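Local coordinates for protein discoidin-2 (Dictyostelium discoideum, PDB 2VM9) that binds galactose and N-acetylgalactosamine as a trimeric lectin and may take part in spore formation and the building of the spore coat, at residues S163-G167 and F191-F195; V169-S175 and I185-V189; Q216-K222 and F235-N241. All coordinates share one frame; numbering follows the deposited sequence.

Interaction 1: residues S163-G167 and F191-F195; sequences SVQVG and FPVEF
Gln165 reaches from its strand into the loop 191-195 and pairs its whole side-chain amide with the backbone of Val193, giving and taking one hydrogen bond. Val193 N donates to Gln165 OE1 over 2.9 Å, in the carbonyl plane and on a lone pair. In return Gln165 NE2 donates to Val193 O at 2.7 Å, with an N-H...O angle of 165° and the acceptor almost within the amide plane. Glutamine suits the place because it offers donor and acceptor side by side, as a neighbouring strand would; two bonds to one residue also fix how the amide is turned. The chain runs straight beyond CG (chi2 -178°), which carries the amide across to the loop.

The contact ties the first strand of the lectin-like region, hydrogen-bonded on to strand 243-254, to the loop that follows strand 183-190 in this H-type lectin β-sandwich.

Van der Waals contacts surround the amide. NE2 of Gln165 lies over the centre of one face of the Phe195 ring, 3.3 Å from its CZ, with the amide plane inclined 64° to the ring. Pro192 CD comes within 3.2 Å of Gln165 OE1. Tyr159 of the second subunit packs against Gln165, Val193 and Phe195.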
ATOM      1  N   SER A 163      -3.432  -2.606  -9.507  1.00 18.53           N
ATOM      2  CA  SER A 163      -4.874  -2.671  -9.365  1.00 17.37           C
ATOM      3  C   SER A 163      -5.340  -3.749 -10.347  1.00 17.08           C
ATOM      4  O   SER A 163      -4.708  -3.959 -11.390  1.00 16.17           O
ATOM      5  CB  SER A 163      -5.501  -1.335  -9.745  1.00 18.08           C
ATOM      6  OG  SER A 163      -5.240  -0.331  -8.756  1.00 19.14           O
ATOM      7  N   VAL A 164      -6.428  -4.427  -9.996  1.00 16.07           N
ATOM      8  CA  VAL A 164      -6.862  -5.618 -10.732  1.00 16.03           C
ATOM      9  C   VAL A 164      -8.390  -5.644 -10.823  1.00 14.81           C
ATOM     10  O   VAL A 164      -9.073  -5.388  -9.848  1.00 14.79           O
ATOM     11  CB  VAL A 164      -6.354  -6.920 -10.033  1.00 16.44           C
ATOM     12  CG1 VAL A 164      -6.972  -8.171 -10.653  1.00 16.74           C
ATOM     13  CG2 VAL A 164      -4.823  -7.021 -10.064  1.00 17.37           C
ATOM     14  N   GLN A 165      -8.922  -5.958 -12.001  1.00 13.77           N
ATOM     15  CA  GLN A 165     -10.330  -6.327 -12.113  1.00 13.44           C
ATOM     16  C   GLN A 165     -10.386  -7.610 -12.925  1.00 12.93           C
ATOM     17  O   GLN A 165      -9.514  -7.870 -13.756  1.00 11.24           O
ATOM     18  CB  GLN A 165     -11.164  -5.243 -12.778  1.00 13.35           C
ATOM     19  CG  GLN A 165     -11.208  -3.906 -12.009  1.00 13.52           C
ATOM     20  CD  GLN A 165     -12.084  -2.910 -12.682  1.00 15.03           C
ATOM     21  OE1 GLN A 165     -13.317  -3.039 -12.676  1.00 17.21           O
ATOM     22  NE2 GLN A 165     -11.470  -1.909 -13.300  1.00 13.39           N
ATOM     23  N   VAL A 166     -11.416  -8.400 -12.678  1.00 12.03           N
ATOM     24  CA  VAL A 166     -11.484  -9.711 -13.294  1.00 12.07           C
ATOM     25  C   VAL A 166     -12.877  -9.939 -13.875  1.00 11.74           C
ATOM     26  O   VAL A 166     -13.860  -9.259 -13.506  1.00 10.81           O
ATOM     27  CB  VAL A 166     -11.162 -10.838 -12.281  1.00 12.17           C
ATOM     28  CG1 VAL A 166      -9.777 -10.649 -11.632  1.00 13.11           C
ATOM     29  CG2 VAL A 166     -12.271 -10.930 -11.234  1.00 11.97           C
ATOM     30  N   GLY A 167     -12.979 -10.920 -14.762  1.00 10.83           N
ATOM     31  CA  GLY A 167     -14.300 -11.249 -15.293  1.00  9.78           C
ATOM     32  C   GLY A 167     -14.180 -12.441 -16.230  1.00  9.39           C
ATOM     33  O   GLY A 167     -13.128 -13.059 -16.347  1.00  9.72           O
ATOM     34  N   PHE A 191     -15.209  -3.089 -18.173  1.00 16.86           N
ATOM     35  CA  PHE A 191     -14.718  -3.351 -16.816  1.00 16.38           C
ATOM     36  C   PHE A 191     -15.800  -2.908 -15.832  1.00 17.69           C
ATOM     37  O   PHE A 191     -16.493  -1.930 -16.102  1.00 18.18           O
ATOM     38  CB  PHE A 191     -13.414  -2.591 -16.517  1.00 15.48           C
ATOM     39  CG  PHE A 191     -12.256  -2.979 -17.408  1.00 12.27           C
ATOM     40  CD1 PHE A 191     -11.910  -4.331 -17.590  1.00 10.93           C
ATOM     41  CD2 PHE A 191     -11.493  -2.000 -18.042  1.00 10.13           C
ATOM     42  CE1 PHE A 191     -10.829  -4.685 -18.422  1.00  9.72           C
ATOM     43  CE2 PHE A 191     -10.406  -2.340 -18.875  1.00  9.71           C
ATOM     44  CZ  PHE A 191     -10.079  -3.702 -19.061  1.00 11.21           C
ATOM     45  N   PRO A 192     -15.962  -3.630 -14.712  1.00 18.59           N
ATOM     46  CA  PRO A 192     -16.944  -3.154 -13.722  1.00 20.00           C
ATOM     47  C   PRO A 192     -16.764  -1.662 -13.395  1.00 20.84           C
ATOM     48  O   PRO A 192     -17.756  -0.928 -13.308  1.00 21.62           O
ATOM     49  CB  PRO A 192     -16.660  -4.028 -12.510  1.00 20.31           C
ATOM     50  CG  PRO A 192     -16.181  -5.347 -13.121  1.00 20.30           C
ATOM     51  CD  PRO A 192     -15.318  -4.889 -14.290  1.00 18.80           C
ATOM     52  N   VAL A 193     -15.516  -1.213 -13.264  1.00 20.55           N
ATOM     53  CA  VAL A 193     -15.194   0.193 -12.976  1.00 20.76           C
ATOM     54  C   VAL A 193     -14.141   0.679 -13.956  1.00 20.10           C
ATOM     55  O   VAL A 193     -13.247  -0.091 -14.325  1.00 20.14           O
ATOM     56  CB  VAL A 193     -14.627   0.345 -11.515  1.00 21.04           C
ATOM     57  CG1 VAL A 193     -14.261   1.805 -11.197  1.00 21.06           C
ATOM     58  CG2 VAL A 193     -15.606  -0.179 -10.506  1.00 22.59           C
ATOM     59  N   GLU A 194     -14.219   1.941 -14.377  1.00 19.25           N
ATOM     60  CA  GLU A 194     -13.222   2.485 -15.295  1.00 19.22           C
ATOM     61  C   GLU A 194     -11.881   2.674 -14.581  1.00 19.26           C
ATOM     62  O   GLU A 194     -11.829   3.204 -13.461  1.00 19.96           O
ATOM     63  CB  GLU A 194     -13.689   3.798 -15.941  1.00 18.89           C
ATOM     64  CG  GLU A 194     -12.692   4.364 -16.941  1.00 19.35           C
ATOM     65  CD  GLU A 194     -13.162   5.631 -17.653  1.00 20.35           C
ATOM     66  OE1 GLU A 194     -14.268   6.131 -17.364  1.00 20.15           O
ATOM     67  OE2 GLU A 194     -12.424   6.100 -18.536  1.00 20.98           O
ATOM     68  N   PHE A 195     -10.809   2.197 -15.207  1.00 17.75           N
ATOM     69  CA  PHE A 195      -9.458   2.381 -14.694  1.00 17.71           C
ATOM     70  C   PHE A 195      -9.002   3.835 -14.907  1.00 17.96           C
ATOM     71  O   PHE A 195      -9.500   4.534 -15.797  1.00 17.69           O
ATOM     72  CB  PHE A 195      -8.458   1.470 -15.425  1.00 17.07           C
ATOM     73  CG  PHE A 195      -8.479   0.010 -14.993  1.00 15.89           C
ATOM     74  CD1 PHE A 195      -7.944  -0.388 -13.781  1.00 14.29           C
ATOM     75  CD2 PHE A 195      -8.953  -0.969 -15.857  1.00 16.67           C
ATOM     76  CE1 PHE A 195      -7.918  -1.740 -13.401  1.00 14.59           C
ATOM     77  CE2 PHE A 195      -8.936  -2.330 -15.483  1.00 14.74           C
ATOM     78  CZ  PHE A 195      -8.422  -2.715 -14.268  1.00 15.18           C
TER

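Interaction 2: residues V169-S175 and I185-V189; sequences VSIGDRS and IVRHV
Arg187 turns the edge of its guanidinium group to the loop after Val169 and Ser170, and the carbonyl of Ile171 receives it. NE donates to Ile171 O at 2.8 Å, on a lone pair, while NH2 adds a weak second bond to the same oxygen. A bend at chi2 (-65°) brings the group round, and NH1 bonds Val186 O, so the carbonyls of Ile171 across the contact and Val186 in its own strand fix its rotation. Arginine suits the place because its coplanar N-H groups serve both carbonyls and an acid at once. That acid, Asp173, stands nearly perpendicular, carboxylate and guanidinium planes 86° apart, with a salt bridge of 3.2 Å from OD1 to Arg187 NH2; a water joins OD2 to NH2, the latter link weak. OD1 also accepts from Ser175 N in an Asx turn and from Ser175 OG at 2.7 Å, which positions the acid.

Branched side chains fill in around the polar group. Ile185 CD1 lies above one guanidinium face, toward its rim, and touches Ile171 CG2 at 4.0 Å, the isoleucines crossing at about a right angle. CG2 of Ile185 presses tightly on Ser175 CB, 3.5 Å away. Val169 CG2 meets Val189 CG2 and Arg187 CB. Strands 163-170 and 183-190 are outermost within this chain in the two sheets of the lectin sandwich; strand 243-254 flanks the first, and strand 230-237 flanks the second and brings Phe235 against Ile171 and Ile185.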
ATOM      1  N   VAL A 169     -15.707 -14.044 -20.193  1.00  9.12           N
ATOM      2  CA  VAL A 169     -16.336 -13.692 -21.447  1.00  9.34           C
ATOM      3  C   VAL A 169     -16.403 -14.957 -22.317  1.00  8.36           C
ATOM      4  O   VAL A 169     -15.456 -15.721 -22.351  1.00  7.85           O
ATOM      5  CB  VAL A 169     -15.583 -12.510 -22.148  1.00 10.26           C
ATOM      6  CG1 VAL A 169     -14.092 -12.786 -22.282  1.00 13.04           C
ATOM      7  CG2 VAL A 169     -16.222 -12.137 -23.487  1.00 11.82           C
ATOM      8  N   SER A 170     -17.515 -15.137 -23.015  1.00  8.15           N
ATOM      9  CA  SER A 170     -17.709 -16.301 -23.894  1.00  7.95           C
ATOM     10  C   SER A 170     -18.212 -15.835 -25.238  1.00  8.11           C
ATOM     11  O   SER A 170     -18.670 -14.697 -25.390  1.00  7.83           O
ATOM     12  CB  SER A 170     -18.772 -17.244 -23.301  1.00  9.14           C
ATOM     13  OG  SER A 170     -18.431 -17.708 -21.997  1.00 10.95           O
ATOM     14  N   ILE A 171     -18.135 -16.718 -26.231  1.00  7.68           N
ATOM     15  CA  ILE A 171     -18.762 -16.407 -27.514  1.00  7.11           C
ATOM     16  C   ILE A 171     -20.270 -16.284 -27.298  1.00  8.31           C
ATOM     17  O   ILE A 171     -20.876 -15.270 -27.674  1.00  8.21           O
ATOM     18  CB  ILE A 171     -18.458 -17.495 -28.562  1.00  6.64           C
ATOM     19  CG1 ILE A 171     -16.940 -17.603 -28.776  1.00  5.56           C
ATOM     20  CG2 ILE A 171     -19.172 -17.153 -29.899  1.00  7.00           C
ATOM     21  CD1 ILE A 171     -16.496 -18.733 -29.711  1.00  6.76           C
ATOM     22  N   GLY A 172     -20.868 -17.312 -26.689  1.00  8.26           N
ATOM     23  CA  GLY A 172     -22.250 -17.221 -26.238  1.00  9.74           C
ATOM     24  C   GLY A 172     -23.268 -17.466 -27.323  1.00  9.27           C
ATOM     25  O   GLY A 172     -24.482 -17.393 -27.071  1.00 10.59           O
ATOM     26  N   ASP A 173     -22.782 -17.779 -28.522  1.00  8.36           N
ATOM     27  CA  ASP A 173     -23.638 -18.169 -29.638  1.00  8.17           C
ATOM     28  C   ASP A 173     -22.817 -18.943 -30.677  1.00  8.08           C
ATOM     29  O   ASP A 173     -21.656 -19.281 -30.430  1.00  7.23           O
ATOM     30  CB  ASP A 173     -24.336 -16.948 -30.267  1.00  8.49           C
ATOM     31  CG  ASP A 173     -23.392 -16.028 -31.027  1.00 10.85           C
ATOM     32  OD1 ASP A 173     -22.214 -16.376 -31.276  1.00  8.71           O
ATOM     33  OD2 ASP A 173     -23.853 -14.923 -31.426  1.00 14.37           O
ATOM     34  N   ARG A 174     -23.429 -19.202 -31.836  1.00  7.52           N
ATOM     35  CA  ARG A 174     -22.826 -20.099 -32.832  1.00  9.10           C
ATOM     36  C   ARG A 174     -22.060 -19.350 -33.926  1.00  8.78           C
ATOM     37  O   ARG A 174     -21.877 -19.875 -35.046  1.00  8.24           O
ATOM     38  CB  ARG A 174     -23.895 -20.994 -33.458  1.00  9.60           C
ATOM     39  CG  ARG A 174     -24.792 -21.663 -32.447  1.00 13.09           C
ATOM     40  CD  ARG A 174     -24.053 -22.684 -31.591  1.00 12.16           C
ATOM     41  NE  ARG A 174     -23.264 -22.119 -30.477  1.00 12.00           N
ATOM     42  CZ  ARG A 174     -23.738 -21.773 -29.281  1.00 13.86           C
ATOM     43  NH1 ARG A 174     -25.048 -21.889 -29.012  1.00 14.98           N
ATOM     44  NH2 ARG A 174     -22.901 -21.312 -28.344  1.00 11.49           N
ATOM     45  N   SER A 175     -21.599 -18.151 -33.586  1.00  8.20           N
ATOM     46  CA  SER A 175     -20.896 -17.274 -34.514  1.00  9.49           C
ATOM     47  C   SER A 175     -19.710 -17.937 -35.216  1.00  9.30           C
ATOM     48  O   SER A 175     -19.425 -17.613 -36.382  1.00 10.12           O
ATOM     49  CB  SER A 175     -20.388 -16.030 -33.779  1.00  9.95           C
ATOM     50  OG  SER A 175     -21.453 -15.174 -33.533  1.00 15.48           O
ATOM     51  N   ILE A 185     -14.729 -13.409 -34.090  1.00 11.41           N
ATOM     52  CA  ILE A 185     -15.815 -12.591 -33.550  1.00 12.01           C
ATOM     53  C   ILE A 185     -15.277 -11.845 -32.347  1.00 12.58           C
ATOM     54  O   ILE A 185     -14.375 -12.330 -31.661  1.00 12.37           O
ATOM     55  CB  ILE A 185     -17.055 -13.400 -33.200  1.00 12.08           C
ATOM     56  CG1 ILE A 185     -16.794 -14.509 -32.172  1.00 12.77           C
ATOM     57  CG2 ILE A 185     -17.689 -13.961 -34.445  1.00 14.41           C
ATOM     58  CD1 ILE A 185     -16.909 -13.960 -30.695  1.00 15.11           C
ATOM     59  N   VAL A 186     -15.823 -10.667 -32.113  1.00 11.34           N
ATOM     60  CA  VAL A 186     -15.336  -9.833 -31.044  1.00 11.79           C
ATOM     61  C   VAL A 186     -16.449  -9.763 -30.017  1.00 11.68           C
ATOM     62  O   VAL A 186     -17.609  -9.524 -30.382  1.00 10.76           O
ATOM     63  CB  VAL A 186     -15.017  -8.400 -31.564  1.00 12.86           C
ATOM     64  CG1 VAL A 186     -14.938  -7.412 -30.405  1.00 15.82           C
ATOM     65  CG2 VAL A 186     -13.751  -8.406 -32.343  1.00 15.57           C
ATOM     66  N   ARG A 187     -16.097  -9.965 -28.756  1.00 10.60           N
ATOM     67  CA  ARG A 187     -17.004  -9.662 -27.661  1.00 11.14           C
ATOM     68  C   ARG A 187     -16.421  -8.495 -26.903  1.00 12.53           C
ATOM     69  O   ARG A 187     -15.292  -8.568 -26.420  1.00 11.61           O
ATOM     70  CB  ARG A 187     -17.168 -10.864 -26.722  1.00 10.82           C
ATOM     71  CG  ARG A 187     -17.919 -12.020 -27.346  1.00 11.71           C
ATOM     72  CD  ARG A 187     -19.364 -11.621 -27.632  1.00 15.44           C
ATOM     73  NE  ARG A 187     -20.096 -12.647 -28.367  1.00 17.99           N
ATOM     74  CZ  ARG A 187     -20.273 -12.662 -29.690  1.00 21.82           C
ATOM     75  NH1 ARG A 187     -19.756 -11.709 -30.463  1.00 24.08           N
ATOM     76  NH2 ARG A 187     -20.984 -13.637 -30.249  1.00 22.88           N
ATOM     77  N   HIS A 188     -17.195  -7.411 -26.789  1.00 13.26           N
ATOM     78  CA  HIS A 188     -16.688  -6.280 -26.041  0.50 13.77           C
ATOM     79  C   HIS A 188     -16.996  -6.429 -24.577  1.00 14.24           C
ATOM     80  O   HIS A 188     -18.115  -6.765 -24.178  1.00 15.94           O
ATOM     81  CB  HIS A 188     -17.161  -4.919 -26.555  0.50 13.78           C
ATOM     82  CG  HIS A 188     -16.528  -3.783 -25.820  0.50 13.34           C
ATOM     83  ND1 HIS A 188     -15.244  -3.354 -26.079  0.50 11.76           N
ATOM     84  CD2 HIS A 188     -16.975  -3.032 -24.786  0.50 11.92           C
ATOM     85  CE1 HIS A 188     -14.940  -2.365 -25.259  0.50 12.50           C
ATOM     86  NE2 HIS A 188     -15.973  -2.152 -24.465  0.50 11.27           N
ATOM     87  N   VAL A 189     -15.960  -6.239 -23.770  1.00 14.34           N
ATOM     88  CA  VAL A 189     -16.024  -6.385 -22.335  1.00 14.18           C
ATOM     89  C   VAL A 189     -15.885  -4.998 -21.711  1.00 14.46           C
ATOM     90  O   VAL A 189     -14.982  -4.249 -22.044  1.00 13.14           O
ATOM     91  CB  VAL A 189     -14.911  -7.343 -21.833  1.00 14.90           C
ATOM     92  CG1 VAL A 189     -14.989  -7.538 -20.321  1.00 15.06           C
ATOM     93  CG2 VAL A 189     -15.006  -8.709 -22.572  1.00 15.08           C
TER
HETATM   94  O   HOH W   1     -22.927 -12.676 -32.464  1.00 22.71           O

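Interaction 3: residues Q216-K222 and F235-N241; sequences QMRWEGK and FITWGNN
Strands 216-222 and 235-237 run antiparallel, 156° between their directions, with Glu220 and Ile236 as a hydrogen-bonded pair and Gly221 and Phe235 as a non-hydrogen-bonded one. Beyond this pairing Thr237 continues with its side chain: OG1 donates to Arg218 O at 2.7 Å. The aliphatic part of Arg218, extended from CG to NE, lies over one face of the Trp238 indole. Its CD stands 3.6 Å from the centroid of the five-membered ring, 14° off the normal, a CH-pi contact; the guanidinium itself is too far along for more than a weak attraction. Trp238 takes the crowded chi1 of 63°, which swings the ring back across the arginine.

Both residues belong to the carbohydrate-binding site of this H-type lectin domain, at the open end of the β-hairpin of strands 216-224 and 230-237, away from its turn. Asn241, closing a type II' turn from Trp238, helps position Arg218 through its amide: OD1 accepts from Arg218 NH1 at 2.8 Å, the two planar groups nearly perpendicular, while ND2 donates to Gln216 O on a lone pair. Asp213 gives NH1 a salt bridge as well. Gly239 suits the turn's second position, where phi is positive; its CA lies over a guanidinium face, 3.6 Å from Arg218 NH1. Farther along, Ile236 CD1 rests on the methylenes of Lys222. Residues 216-220 also pair with a strand of the third subunit, carrying the sheet across the trimer interface.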
ATOM      1  N   GLN A 216      -7.659 -31.791 -36.454  1.00  5.74           N
ATOM      2  CA  GLN A 216      -6.906 -30.589 -36.016  1.00  4.90           C
ATOM      3  C   GLN A 216      -7.822 -29.659 -35.197  1.00  4.78           C
ATOM      4  O   GLN A 216      -8.900 -29.251 -35.670  1.00  5.76           O
ATOM      5  CB  GLN A 216      -6.337 -29.809 -37.201  1.00  4.68           C
ATOM      6  CG  GLN A 216      -5.292 -28.773 -36.741  1.00  4.73           C
ATOM      7  CD  GLN A 216      -3.923 -29.426 -36.400  1.00  7.28           C
ATOM      8  OE1 GLN A 216      -3.687 -30.586 -36.726  1.00  8.69           O
ATOM      9  NE2 GLN A 216      -3.022 -28.657 -35.773  1.00  7.22           N
ATOM     10  N   MET A 217      -7.401 -29.359 -33.974  1.00  4.68           N
ATOM     11  CA  MET A 217      -8.100 -28.358 -33.133  1.00  5.00           C
ATOM     12  C   MET A 217      -7.414 -27.022 -33.329  1.00  5.26           C
ATOM     13  O   MET A 217      -6.189 -26.939 -33.240  1.00  5.50           O
ATOM     14  CB  MET A 217      -8.017 -28.742 -31.658  1.00  3.93           C
ATOM     15  CG  MET A 217      -8.725 -27.745 -30.703  1.00  4.94           C
ATOM     16  SD  MET A 217     -10.461 -27.557 -31.131  1.00  6.16           S
ATOM     17  CE  MET A 217     -11.168 -29.028 -30.345  1.00  6.22           C
ATOM     18  N   ARG A 218      -8.209 -25.973 -33.553  1.00  5.46           N
ATOM     19  CA  ARG A 218      -7.678 -24.621 -33.764  1.00  5.35           C
ATOM     20  C   ARG A 218      -8.615 -23.651 -33.047  1.00  5.50           C
ATOM     21  O   ARG A 218      -9.783 -23.491 -33.426  1.00  6.10           O
ATOM     22  CB  ARG A 218      -7.628 -24.262 -35.262  1.00  5.93           C
ATOM     23  CG  ARG A 218      -6.805 -25.217 -36.158  1.00  5.24           C
ATOM     24  CD  ARG A 218      -6.875 -24.747 -37.601  1.00  7.01           C
ATOM     25  NE  ARG A 218      -6.180 -25.677 -38.481  1.00  7.52           N
ATOM     26  CZ  ARG A 218      -6.786 -26.622 -39.187  1.00  7.72           C
ATOM     27  NH1 ARG A 218      -8.105 -26.768 -39.134  1.00  6.02           N
ATOM     28  NH2 ARG A 218      -6.057 -27.378 -40.012  1.00  9.04           N
ATOM     29  N   TRP A 219      -8.132 -23.064 -31.967  1.00  6.16           N
ATOM     30  CA  TRP A 219      -8.865 -21.978 -31.348  1.00  5.84           C
ATOM     31  C   TRP A 219      -7.875 -21.001 -30.726  1.00  5.93           C
ATOM     32  O   TRP A 219      -6.776 -21.377 -30.327  1.00  4.90           O
ATOM     33  CB  TRP A 219      -9.910 -22.467 -30.341  1.00  6.38           C
ATOM     34  CG  TRP A 219      -9.401 -23.286 -29.183  1.00  4.90           C
ATOM     35  CD1 TRP A 219      -9.492 -24.654 -29.024  1.00  4.89           C
ATOM     36  CD2 TRP A 219      -8.790 -22.792 -27.998  1.00  5.47           C
ATOM     37  NE1 TRP A 219      -8.937 -25.038 -27.823  1.00  8.55           N
ATOM     38  CE2 TRP A 219      -8.506 -23.911 -27.169  1.00  8.47           C
ATOM     39  CE3 TRP A 219      -8.469 -21.501 -27.541  1.00  4.80           C
ATOM     40  CZ2 TRP A 219      -7.885 -23.787 -25.916  1.00  9.47           C
ATOM     41  CZ3 TRP A 219      -7.845 -21.370 -26.271  1.00  7.63           C
ATOM     42  CH2 TRP A 219      -7.567 -22.510 -25.485  1.00  7.47           C
ATOM     43  N   GLU A 220      -8.267 -19.745 -30.650  1.00  6.85           N
ATOM     44  CA  GLU A 220      -7.395 -18.761 -30.002  1.00  6.91           C
ATOM     45  C   GLU A 220      -8.288 -17.639 -29.447  1.00  7.19           C
ATOM     46  O   GLU A 220      -9.354 -17.357 -30.003  1.00  6.46           O
ATOM     47  CB  GLU A 220      -6.358 -18.209 -30.991  1.00  7.15           C
ATOM     48  CG  GLU A 220      -5.403 -17.156 -30.404  1.00  8.27           C
ATOM     49  CD  GLU A 220      -4.238 -16.788 -31.311  1.00 10.62           C
ATOM     50  OE1 GLU A 220      -4.244 -17.162 -32.511  1.00 12.13           O
ATOM     51  OE2 GLU A 220      -3.288 -16.137 -30.790  1.00 14.34           O
ATOM     52  N   GLY A 221      -7.826 -17.007 -28.378  1.00  5.95           N
ATOM     53  CA  GLY A 221      -8.434 -15.772 -27.888  1.00  6.19           C
ATOM     54  C   GLY A 221      -7.321 -14.746 -27.783  1.00  7.67           C
ATOM     55  O   GLY A 221      -6.160 -15.097 -27.470  1.00  5.72           O
ATOM     56  N   LYS A 222      -7.674 -13.484 -28.053  1.00  7.70           N
ATOM     57  CA  LYS A 222      -6.765 -12.354 -27.883  1.00 10.05           C
ATOM     58  C   LYS A 222      -7.561 -11.228 -27.220  1.00 10.59           C
ATOM     59  O   LYS A 222      -8.718 -10.972 -27.591  1.00 10.58           O
ATOM     60  CB  LYS A 222      -6.271 -11.831 -29.236  1.00 10.91           C
ATOM     61  CG  LYS A 222      -5.260 -12.695 -29.934  1.00 15.38           C
ATOM     62  CD  LYS A 222      -4.817 -12.050 -31.255  1.00 18.47           C
ATOM     63  CE  LYS A 222      -3.927 -13.035 -32.020  1.00 24.57           C
ATOM     64  NZ  LYS A 222      -3.509 -12.473 -33.341  1.00 27.19           N
ATOM     65  N   PHE A 235     -12.297 -13.752 -30.453  1.00  6.70           N
ATOM     66  CA  PHE A 235     -12.287 -15.215 -30.486  1.00  6.33           C
ATOM     67  C   PHE A 235     -11.961 -15.576 -31.917  1.00  6.56           C
ATOM     68  O   PHE A 235     -12.530 -14.998 -32.849  1.00  6.84           O
ATOM     69  CB  PHE A 235     -13.652 -15.774 -30.109  1.00  6.33           C
ATOM     70  CG  PHE A 235     -14.017 -15.547 -28.662  1.00  5.46           C
ATOM     71  CD1 PHE A 235     -13.804 -16.548 -27.729  1.00  5.88           C
ATOM     72  CD2 PHE A 235     -14.598 -14.341 -28.252  1.00  7.81           C
ATOM     73  CE1 PHE A 235     -14.154 -16.367 -26.394  1.00  6.47           C
ATOM     74  CE2 PHE A 235     -14.930 -14.130 -26.904  1.00  8.00           C
ATOM     75  CZ  PHE A 235     -14.715 -15.153 -25.967  1.00  8.38           C
ATOM     76  N   ILE A 236     -11.075 -16.547 -32.095  1.00  6.90           N
ATOM     77  CA  ILE A 236     -10.536 -16.815 -33.416  1.00  6.57           C
ATOM     78  C   ILE A 236     -10.541 -18.317 -33.685  1.00  6.95           C
ATOM     79  O   ILE A 236     -10.159 -19.103 -32.807  1.00  7.20           O
ATOM     80  CB  ILE A 236      -9.069 -16.318 -33.457  1.00  6.84           C
ATOM     81  CG1 ILE A 236      -8.996 -14.823 -33.091  1.00  6.95           C
ATOM     82  CG2 ILE A 236      -8.414 -16.657 -34.801  1.00  8.48           C
ATOM     83  CD1 ILE A 236      -7.595 -14.355 -32.774  1.00 12.05           C
ATOM     84  N   THR A 237     -10.965 -18.704 -34.888  1.00  5.80           N
ATOM     85  CA  THR A 237     -10.641 -20.028 -35.387  1.00  5.39           C
ATOM     86  C   THR A 237     -10.214 -19.903 -36.853  1.00  5.98           C
ATOM     87  O   THR A 237     -10.301 -18.835 -37.446  1.00  6.35           O
ATOM     88  CB  THR A 237     -11.823 -21.044 -35.168  1.00  5.15           C
ATOM     89  OG1 THR A 237     -11.344 -22.378 -35.387  1.00  5.01           O
ATOM     90  CG2 THR A 237     -13.012 -20.752 -36.107  1.00  5.12           C
ATOM     91  N   TRP A 238      -9.740 -20.998 -37.428  1.00  5.41           N
ATOM     92  CA  TRP A 238      -9.278 -20.962 -38.812  1.00  6.20           C
ATOM     93  C   TRP A 238      -9.310 -22.391 -39.318  1.00  6.44           C
ATOM     94  O   TRP A 238      -9.963 -23.257 -38.695  1.00  5.71           O
ATOM     95  CB  TRP A 238      -7.920 -20.232 -38.964  1.00  6.13           C
ATOM     96  CG  TRP A 238      -6.733 -20.865 -38.237  1.00  6.54           C
ATOM     97  CD1 TRP A 238      -5.710 -21.551 -38.811  1.00  7.05           C
ATOM     98  CD2 TRP A 238      -6.461 -20.844 -36.821  1.00  6.44           C
ATOM     99  NE1 TRP A 238      -4.807 -21.964 -37.853  1.00  5.90           N
ATOM    100  CE2 TRP A 238      -5.247 -21.544 -36.621  1.00  7.42           C
ATOM    101  CE3 TRP A 238      -7.122 -20.301 -35.705  1.00  6.36           C
ATOM    102  CZ2 TRP A 238      -4.694 -21.744 -35.345  1.00  6.78           C
ATOM    103  CZ3 TRP A 238      -6.569 -20.477 -34.435  1.00  7.48           C
ATOM    104  CH2 TRP A 238      -5.357 -21.208 -34.263  1.00  6.58           C
ATOM    105  N   GLY A 239      -8.698 -22.656 -40.469  1.00  6.63           N
ATOM    106  CA  GLY A 239      -9.036 -23.905 -41.170  1.00  6.24           C
ATOM    107  C   GLY A 239     -10.553 -24.042 -41.249  1.00  6.54           C
ATOM    108  O   GLY A 239     -11.264 -23.042 -41.402  1.00  7.54           O
ATOM    109  N   ASN A 240     -11.066 -25.267 -41.136  1.00  5.78           N
ATOM    110  CA  ASN A 240     -12.509 -25.501 -41.154  1.00  6.71           C
ATOM    111  C   ASN A 240     -13.154 -25.848 -39.796  1.00  6.38           C
ATOM    112  O   ASN A 240     -14.272 -26.357 -39.739  1.00  6.15           O
ATOM    113  CB  ASN A 240     -12.872 -26.554 -42.217  1.00  6.16           C
ATOM    114  CG  ASN A 240     -12.549 -26.086 -43.618  1.00 11.61           C
ATOM    115  OD1 ASN A 240     -12.604 -24.906 -43.914  1.00 11.62           O
ATOM    116  ND2 ASN A 240     -12.165 -27.017 -44.476  1.00 15.88           N
ATOM    117  N   ASN A 241     -12.487 -25.496 -38.698  1.00  6.07           N
ATOM    118  CA  ASN A 241     -13.034 -25.829 -37.391  1.00  6.06           C
ATOM    119  C   ASN A 241     -14.354 -25.153 -37.130  1.00  6.30           C
ATOM    120  O   ASN A 241     -14.487 -23.957 -37.364  1.00  7.48           O
ATOM    121  CB  ASN A 241     -12.070 -25.415 -36.286  1.00  5.46           C
ATOM    122  CG  ASN A 241     -10.819 -26.259 -36.282  1.00  5.58           C
ATOM    123  OD1 ASN A 241      -9.920 -26.048 -37.088  1.00  5.42           O
ATOM    124  ND2 ASN A 241     -10.754 -27.200 -35.352  1.00  6.52           N
TER

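In the fold
All three contacts lie in the lectin-like region, but they hold it in different ways. Interactions 1 and 2 share strand 163-170 and connect it to strand 183-190 or the loop after it; their centres are 19 Å apart. Interaction 1 is buried beside the second subunit and rests on an amide bonded to backbone. Interaction 2, partly buried and touched by no other chain, combines a charged cluster with aliphatic packing. Interaction 3, also partly buried, is the one formed by true strand pairing; it carries two sugar-binding residues, and its outer strand continues the sheet into the third subunit. It meets interaction 2 through Phe235, whose backbone pairs with Ile185, while interaction 1 lies away from the sugar-binding residues.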